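Local coordinates for probable succinyl-CoA:3-ketoacid coenzyme A transferase subunit B (Bacillus subtilis, PDB 3CDK), which probably catalyses, together with subunit A, the transfer of coenzyme A from succinyl-CoA to a 3-oxo acid, giving a 3-oxoacyl-CoA and succinate, at residues B[15-19]-B[35-40]; B[108-112]-B[157-163]; B[187-191]-B[208-213]. The contacts are given in a common frame with arbitrary orientation. Residues are numbered along the deposited sequence.

Contact 1. Residues B[15-19]-B[35-40]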
# COMPACT_ATOMS: atom_id res chain seq x y z
N ALA B 15 -21.64 8.70 -24.67
CA ALA B 15 -20.79 8.48 -23.50
C ALA B 15 -19.87 9.67 -23.20
O ALA B 15 -19.78 10.09 -22.05
CB ALA B 15 -19.97 7.17 -23.66
N VAL B 16 -19.23 10.24 -24.23
CA VAL B 16 -18.34 11.40 -24.07
C VAL B 16 -18.93 12.48 -23.12
O VAL B 16 -18.23 13.05 -22.28
CB VAL B 16 -18.00 12.07 -25.43
CG1 VAL B 16 -17.16 13.29 -25.21
CG2 VAL B 16 -17.26 11.13 -26.30
N GLN B 17 -20.22 12.73 -23.27
CA GLN B 17 -20.96 13.66 -22.42
C GLN B 17 -20.93 13.35 -20.93
O GLN B 17 -21.41 14.15 -20.13
CB GLN B 17 -22.41 13.69 -22.88
CG GLN B 17 -22.60 13.88 -24.37
CD GLN B 17 -24.05 13.95 -24.75
OE1 GLN B 17 -24.92 14.18 -23.89
NE2 GLN B 17 -24.34 13.76 -26.03
N GLU B 18 -20.38 12.20 -20.54
CA GLU B 18 -20.32 11.88 -19.12
C GLU B 18 -19.06 12.47 -18.47
O GLU B 18 -19.00 12.64 -17.23
CB GLU B 18 -20.43 10.37 -18.89
CG GLU B 18 -21.67 9.70 -19.49
CD GLU B 18 -22.98 10.07 -18.80
OE1 GLU B 18 -23.11 9.85 -17.58
OE2 GLU B 18 -23.91 10.56 -19.49
N ILE B 19 -18.09 12.81 -19.28
CA ILE B 19 -16.87 13.39 -18.77
C ILE B 19 -17.03 14.89 -18.50
O ILE B 19 -17.15 15.68 -19.42
CB ILE B 19 -15.78 13.08 -19.79
CG1 ILE B 19 -15.50 11.58 -19.74
CG2 ILE B 19 -14.54 13.83 -19.47
CD1 ILE B 19 -15.38 11.00 -21.05
N VAL B 35 -13.92 6.43 -26.62
CA VAL B 35 -14.43 7.68 -26.06
C VAL B 35 -13.36 8.78 -25.90
O VAL B 35 -13.67 9.96 -26.02
CB VAL B 35 -15.17 7.42 -24.69
CG1 VAL B 35 -15.76 8.69 -24.09
CG2 VAL B 35 -16.28 6.35 -24.85
N ALA B 36 -12.11 8.39 -25.64
CA ALA B 36 -11.01 9.34 -25.37
C ALA B 36 -10.71 10.31 -26.50
O ALA B 36 -10.40 11.47 -26.24
CB ALA B 36 -9.77 8.61 -24.95
N ASN B 37 -10.78 9.82 -27.74
CA ASN B 37 -10.60 10.63 -28.96
C ASN B 37 -11.50 11.84 -28.95
O ASN B 37 -11.05 12.97 -29.14
CB ASN B 37 -10.95 9.82 -30.21
CG ASN B 37 -9.95 8.72 -30.49
OD1 ASN B 37 -8.74 8.95 -30.49
ND2 ASN B 37 -10.46 7.52 -30.76
N GLU B 38 -12.79 11.57 -28.72
CA GLU B 38 -13.82 12.57 -28.90
C GLU B 38 -14.16 13.33 -27.61
O GLU B 38 -15.27 13.80 -27.39
CB GLU B 38 -15.03 12.04 -29.71
CG GLU B 38 -14.75 11.87 -31.26
CD GLU B 38 -14.54 13.21 -32.06
OE1 GLU B 38 -14.63 14.32 -31.47
OE2 GLU B 38 -14.29 13.15 -33.30
N ILE B 39 -13.13 13.49 -26.79
CA ILE B 39 -13.18 14.43 -25.68
C ILE B 39 -12.86 15.83 -26.18
O ILE B 39 -11.82 16.03 -26.81
CB ILE B 39 -12.20 14.02 -24.57
CG1 ILE B 39 -12.78 12.83 -23.79
CG2 ILE B 39 -11.92 15.18 -23.65
CD1 ILE B 39 -11.76 12.04 -23.02
N PRO B 40 -13.75 16.80 -25.90
CA PRO B 40 -13.59 18.16 -26.43
C PRO B 40 -12.60 19.00 -25.62
O PRO B 40 -12.44 18.79 -24.41
CB PRO B 40 -15.01 18.76 -26.34
CG PRO B 40 -15.88 17.68 -25.70
CD PRO B 40 -14.97 16.68 -25.07
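Each segment contains a type I beta turn. The first runs from Val-16 to Ile-19 as the chain leaves helix 5-16, and it is closed by Ile-19 N to Val-16 O at 3.0 Å; one residue earlier, Glu-18 N bonds to Ala-15 O at 2.7 Å. The second, from Ala-36 to Ile-39, is looser, its closing bond from Ile-39 N to Ala-36 O being weak at 3.4 Å. The backbones come nearest at Val-16 and Val-35, whose CA atoms are 5.8 Å apart.

Between the segments the contact is made by apolar side chains. Val-16 contributes most: its CG2 lies 3.6 Å from Val-35 CG1, and its CG1 is 4.0 Å from Pro-40 CD. The 2.9 Å between Val-16 CG1 and Glu-38 O is shorter than van der Waals contact allows and probably reflects imprecision of the model at this resolution. Val-35 points back at the first segment, with CG2 4.0 Å from Ala-15 CB and CG1 3.8 Å from Ile-19 CD1. Ile-19 CD1 also reaches Ile-39 CG1 at 4.2 Å.

In the fold, this joins the end of helix 5-16 to the loop connecting the parallel strands 24-27 and 46-49 of the large mixed sheet, part of the alpha/beta architecture of the CoA transferase family. Ala-15 touches Ile-145 of strand 141-145, and Ile-19 touches Leu-102 of strand 102-105.

Glu-18 turns the end of its side chain away from the loop and forms salt bridges with Arg-14, Arg-141 and Arg-173.

Contact 2. Residues B[108-112]-B[157-163]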
# COMPACT_ATOMS: atom_id res chain seq x y z
N MET B 108 -21.63 -7.48 -21.67
CA MET B 108 -22.33 -8.54 -22.40
C MET B 108 -23.84 -8.61 -22.07
O MET B 108 -24.64 -9.03 -22.91
CB MET B 108 -21.65 -9.89 -22.15
CG MET B 108 -20.51 -10.21 -23.11
SD MET B 108 -19.22 -11.19 -22.27
CE MET B 108 -18.03 -11.27 -23.64
N GLU B 109 -24.20 -8.17 -20.85
CA GLU B 109 -25.59 -8.14 -20.37
C GLU B 109 -25.68 -7.15 -19.23
O GLU B 109 -24.72 -6.98 -18.48
CB GLU B 109 -26.03 -9.50 -19.81
CG GLU B 109 -26.53 -10.51 -20.80
CD GLU B 109 -26.91 -11.83 -20.14
OE1 GLU B 109 -26.68 -12.00 -18.92
OE2 GLU B 109 -27.46 -12.72 -20.83
N VAL B 110 -26.85 -6.53 -19.09
CA VAL B 110 -27.19 -5.73 -17.93
C VAL B 110 -28.60 -6.15 -17.49
O VAL B 110 -29.38 -6.69 -18.29
CB VAL B 110 -27.08 -4.21 -18.23
CG1 VAL B 110 -27.55 -3.39 -17.06
CG2 VAL B 110 -25.68 -3.82 -18.51
N SER B 111 -28.93 -5.95 -16.21
CA SER B 111 -30.21 -6.40 -15.66
C SER B 111 -30.97 -5.25 -15.04
O SER B 111 -30.37 -4.19 -14.79
CB SER B 111 -30.04 -7.52 -14.61
OG SER B 111 -29.62 -7.00 -13.34
N GLU B 112 -32.27 -5.48 -14.82
CA GLU B 112 -33.22 -4.58 -14.14
C GLU B 112 -32.63 -3.81 -12.97
O GLU B 112 -32.86 -2.60 -12.84
CB GLU B 112 -34.41 -5.38 -13.59
CG GLU B 112 -35.47 -5.68 -14.61
CD GLU B 112 -36.54 -6.63 -14.11
OE1 GLU B 112 -36.38 -7.24 -13.05
OE2 GLU B 112 -37.54 -6.78 -14.81
N VAL B 157 -30.65 -6.67 -22.41
CA VAL B 157 -31.14 -5.90 -21.27
C VAL B 157 -32.23 -6.70 -20.58
O VAL B 157 -33.37 -6.72 -21.02
CB VAL B 157 -31.68 -4.51 -21.71
CG1 VAL B 157 -31.83 -3.61 -20.51
CG2 VAL B 157 -30.75 -3.87 -22.73
N LYS B 158 -31.86 -7.35 -19.49
CA LYS B 158 -32.66 -8.47 -18.98
C LYS B 158 -33.14 -8.28 -17.57
O LYS B 158 -32.60 -7.45 -16.85
CB LYS B 158 -31.83 -9.75 -19.00
CG LYS B 158 -30.52 -9.64 -19.72
CD LYS B 158 -30.18 -10.98 -20.29
CE LYS B 158 -31.02 -11.22 -21.51
NZ LYS B 158 -31.53 -12.60 -21.52
N LYS B 159 -34.15 -9.07 -17.19
CA LYS B 159 -34.64 -9.15 -15.82
C LYS B 159 -33.50 -9.63 -14.97
O LYS B 159 -33.10 -8.97 -14.04
CB LYS B 159 -35.77 -10.16 -15.67
CG LYS B 159 -37.11 -9.66 -16.10
CD LYS B 159 -38.22 -10.07 -15.14
CE LYS B 159 -39.40 -9.16 -15.35
NZ LYS B 159 -40.70 -9.91 -15.37
N THR B 160 -32.98 -10.78 -15.32
CA THR B 160 -31.92 -11.38 -14.56
C THR B 160 -30.81 -11.80 -15.53
O THR B 160 -31.08 -12.21 -16.64
CB THR B 160 -32.46 -12.53 -13.68
OG1 THR B 160 -31.37 -13.34 -13.25
CG2 THR B 160 -33.43 -13.42 -14.43
N CYS B 161 -29.55 -11.64 -15.12
CA CYS B 161 -28.44 -11.94 -16.02
C CYS B 161 -28.27 -13.43 -16.18
O CYS B 161 -28.44 -14.16 -15.21
CB CYS B 161 -27.13 -11.34 -15.52
SG CYS B 161 -26.88 -9.64 -16.05
N SER B 162 -27.95 -13.89 -17.39
CA SER B 162 -27.71 -15.31 -17.62
C SER B 162 -26.21 -15.63 -17.59
O SER B 162 -25.81 -16.78 -17.63
CB SER B 162 -28.33 -15.74 -18.93
OG SER B 162 -27.74 -15.03 -19.97
N LEU B 163 -25.37 -14.61 -17.49
CA LEU B 163 -23.93 -14.83 -17.52
C LEU B 163 -23.28 -14.53 -16.18
O LEU B 163 -23.83 -13.81 -15.36
CB LEU B 163 -23.32 -13.93 -18.60
CG LEU B 163 -23.77 -14.19 -20.04
CD1 LEU B 163 -23.24 -13.09 -20.92
CD2 LEU B 163 -23.32 -15.56 -20.55
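The carboxylate of Glu-109 gathers the chain around Ser-162: OE1 accepts a hydrogen bond from Ser-162 N at 2.7 Å and, weakly, one from Leu-163 N at 3.3 Å, while OE2 takes a very short 2.5 Å bond from Ser-162 OG. Alongside, strands 109-111 and 157-158 pair in parallel within a small three-stranded mixed sheet, with Lys-158 N to Val-110 O at 2.8 Å and, less certainly placed, Glu-112 N to Lys-158 O at 2.8 Å. Strand 116-117 runs antiparallel on the other edge of 109-111, where Met-108 and Glu-109 both face Ala-117 in a classic beta bulge.

Two charged ends have their strongest polar partners outside the segments: Lys-158 NZ forms a salt bridge with Glu-207, and Glu-112 OE2 accepts a hydrogen bond from Asp-209 N. The side chains of Val-110 and Val-157 share one sheet face; those of Ser-111 and Lys-158 share the other. Beyond the strand, Cys-161 SG lies 4.1 Å from Ser-111 CB, and Met-108 CB meets Leu-163 CD1 at 3.8 Å.

Contact 3. Residues B[187-191]-B[208-213]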
# COMPACT_ATOMS: atom_id res chain seq x y z
N ARG B 187 -34.15 0.06 -9.31
CA ARG B 187 -35.15 0.25 -10.35
C ARG B 187 -34.49 0.81 -11.61
O ARG B 187 -33.58 1.63 -11.53
CB ARG B 187 -36.29 1.16 -9.85
CG ARG B 187 -35.99 2.69 -9.93
CD ARG B 187 -36.73 3.54 -8.88
NE ARG B 187 -38.20 3.53 -9.02
CZ ARG B 187 -38.92 4.28 -9.87
NH1 ARG B 187 -38.32 5.11 -10.73
NH2 ARG B 187 -40.26 4.20 -9.87
N MET B 188 -34.94 0.34 -12.76
CA MET B 188 -34.45 0.87 -14.02
C MET B 188 -35.51 1.80 -14.61
O MET B 188 -36.73 1.56 -14.51
CB MET B 188 -34.13 -0.28 -14.98
CG MET B 188 -33.48 0.13 -16.28
SD MET B 188 -33.03 -1.25 -17.37
CE MET B 188 -34.60 -2.00 -17.70
N THR B 189 -35.04 2.88 -15.23
CA THR B 189 -35.90 3.90 -15.76
C THR B 189 -35.37 4.35 -17.10
O THR B 189 -34.20 4.68 -17.23
CB THR B 189 -35.94 5.09 -14.81
OG1 THR B 189 -36.50 4.68 -13.56
CG2 THR B 189 -36.76 6.23 -15.39
N LEU B 190 -36.23 4.33 -18.10
CA LEU B 190 -35.81 4.74 -19.40
C LEU B 190 -35.81 6.24 -19.41
O LEU B 190 -36.81 6.87 -19.07
CB LEU B 190 -36.72 4.16 -20.46
CG LEU B 190 -36.65 4.73 -21.87
CD1 LEU B 190 -35.25 4.61 -22.46
CD2 LEU B 190 -37.66 3.97 -22.69
N THR B 191 -34.69 6.81 -19.81
CA THR B 191 -34.42 8.21 -19.51
C THR B 191 -34.22 9.12 -20.76
O THR B 191 -34.58 10.29 -20.73
CB THR B 191 -33.27 8.28 -18.44
OG1 THR B 191 -33.44 9.43 -17.63
CG2 THR B 191 -31.89 8.25 -19.07
N ALA B 208 -35.74 -6.69 -19.57
CA ALA B 208 -35.87 -5.98 -18.30
C ALA B 208 -37.19 -5.21 -18.15
O ALA B 208 -37.81 -4.82 -19.14
CB ALA B 208 -34.72 -5.02 -18.15
N ASP B 209 -37.60 -5.02 -16.89
CA ASP B 209 -38.66 -4.08 -16.48
C ASP B 209 -38.09 -2.71 -16.16
O ASP B 209 -37.10 -2.57 -15.41
CB ASP B 209 -39.30 -4.54 -15.18
CG ASP B 209 -40.49 -5.42 -15.39
OD1 ASP B 209 -40.71 -5.85 -16.55
OD2 ASP B 209 -41.21 -5.67 -14.40
N PHE B 210 -38.75 -1.69 -16.69
CA PHE B 210 -38.35 -0.35 -16.39
C PHE B 210 -39.53 0.59 -16.28
O PHE B 210 -40.54 0.43 -16.95
CB PHE B 210 -37.37 0.15 -17.45
CG PHE B 210 -37.84 -0.05 -18.86
CD1 PHE B 210 -38.71 0.87 -19.46
CD2 PHE B 210 -37.40 -1.15 -19.60
CE1 PHE B 210 -39.14 0.70 -20.78
CE2 PHE B 210 -37.83 -1.33 -20.93
CZ PHE B 210 -38.70 -0.41 -21.52
N ALA B 211 -39.39 1.57 -15.39
CA ALA B 211 -40.23 2.75 -15.39
C ALA B 211 -39.83 3.62 -16.58
O ALA B 211 -38.66 3.69 -16.96
CB ALA B 211 -40.05 3.52 -14.09
N VAL B 212 -40.79 4.26 -17.22
CA VAL B 212 -40.38 5.30 -18.14
C VAL B 212 -40.42 6.65 -17.45
O VAL B 212 -41.41 6.99 -16.80
CB VAL B 212 -40.96 5.19 -19.57
CG1 VAL B 212 -41.99 4.07 -19.66
CG2 VAL B 212 -41.44 6.52 -20.08
N SER B 213 -39.31 7.38 -17.56
CA SER B 213 -39.13 8.64 -16.89
C SER B 213 -40.26 9.61 -17.17
O SER B 213 -40.92 9.59 -18.23
CB SER B 213 -37.81 9.28 -17.29
OG SER B 213 -37.68 10.57 -16.73
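Three backbone hydrogen bonds tie the segments in parallel register: Ala-211 N to Met-188 O at 2.8 Å, Leu-190 N to Ala-211 O at 2.8 Å and Ser-213 N to Leu-190 O at 3.0 Å. Thr-189 pairs with Ala-211 and Leu-190 with Val-212, their CA atoms 4.5 and 4.8 Å apart. Two CA-H...O contacts add to this ladder, Thr-189 CA to Ala-211 O at 3.0 Å and Phe-210 CA to Met-188 O at 3.1 Å.

Apolar packing centres on Phe-210. Met-188 CE lies at the edge of its ring, 3.5 Å from Phe-210 CD2, and Leu-190 CB is 4.0 Å from Phe-210 CD1. The ring also meets those of Phe-181 and Tyr-203, while Leu-190 touches Val-202 of helix 199-204. On the sheet face shared by Thr-189 and Ala-211, Thr-189 OG1 is 3.8 Å from Ala-211 CB.

Strand 187-193, helix 199-204 and strand 211-212 thus form a beta-alpha-beta crossover, the connection characteristic of parallel pairing in alpha/beta folds.

The three contacts follow one another along the chain, each closing before the next opens. Contacts 1 and 2 lie on opposite sides of the chain's centre, their own centres about 26 Å apart; the centres of contacts 1 and 3 are about 25 Å apart, and neither contact 2 nor contact 3 touches contact 1. Contacts 2 and 3 are neighbours, centres about 14 Å apart, joined by probable hydrogen bonds from Asp-209 N to Glu-112 OE2 at 2.7 Å and from Ala-208 N to Val-157 O at 2.8 Å. Contact 1 adjoins the large mixed sheet and contact 3 lies in its far end; contact 2 belongs to the separate three-stranded sheet. The segment 208-213 therefore bridges the two sheets. All three lie away from the predicted active-site Glu-50.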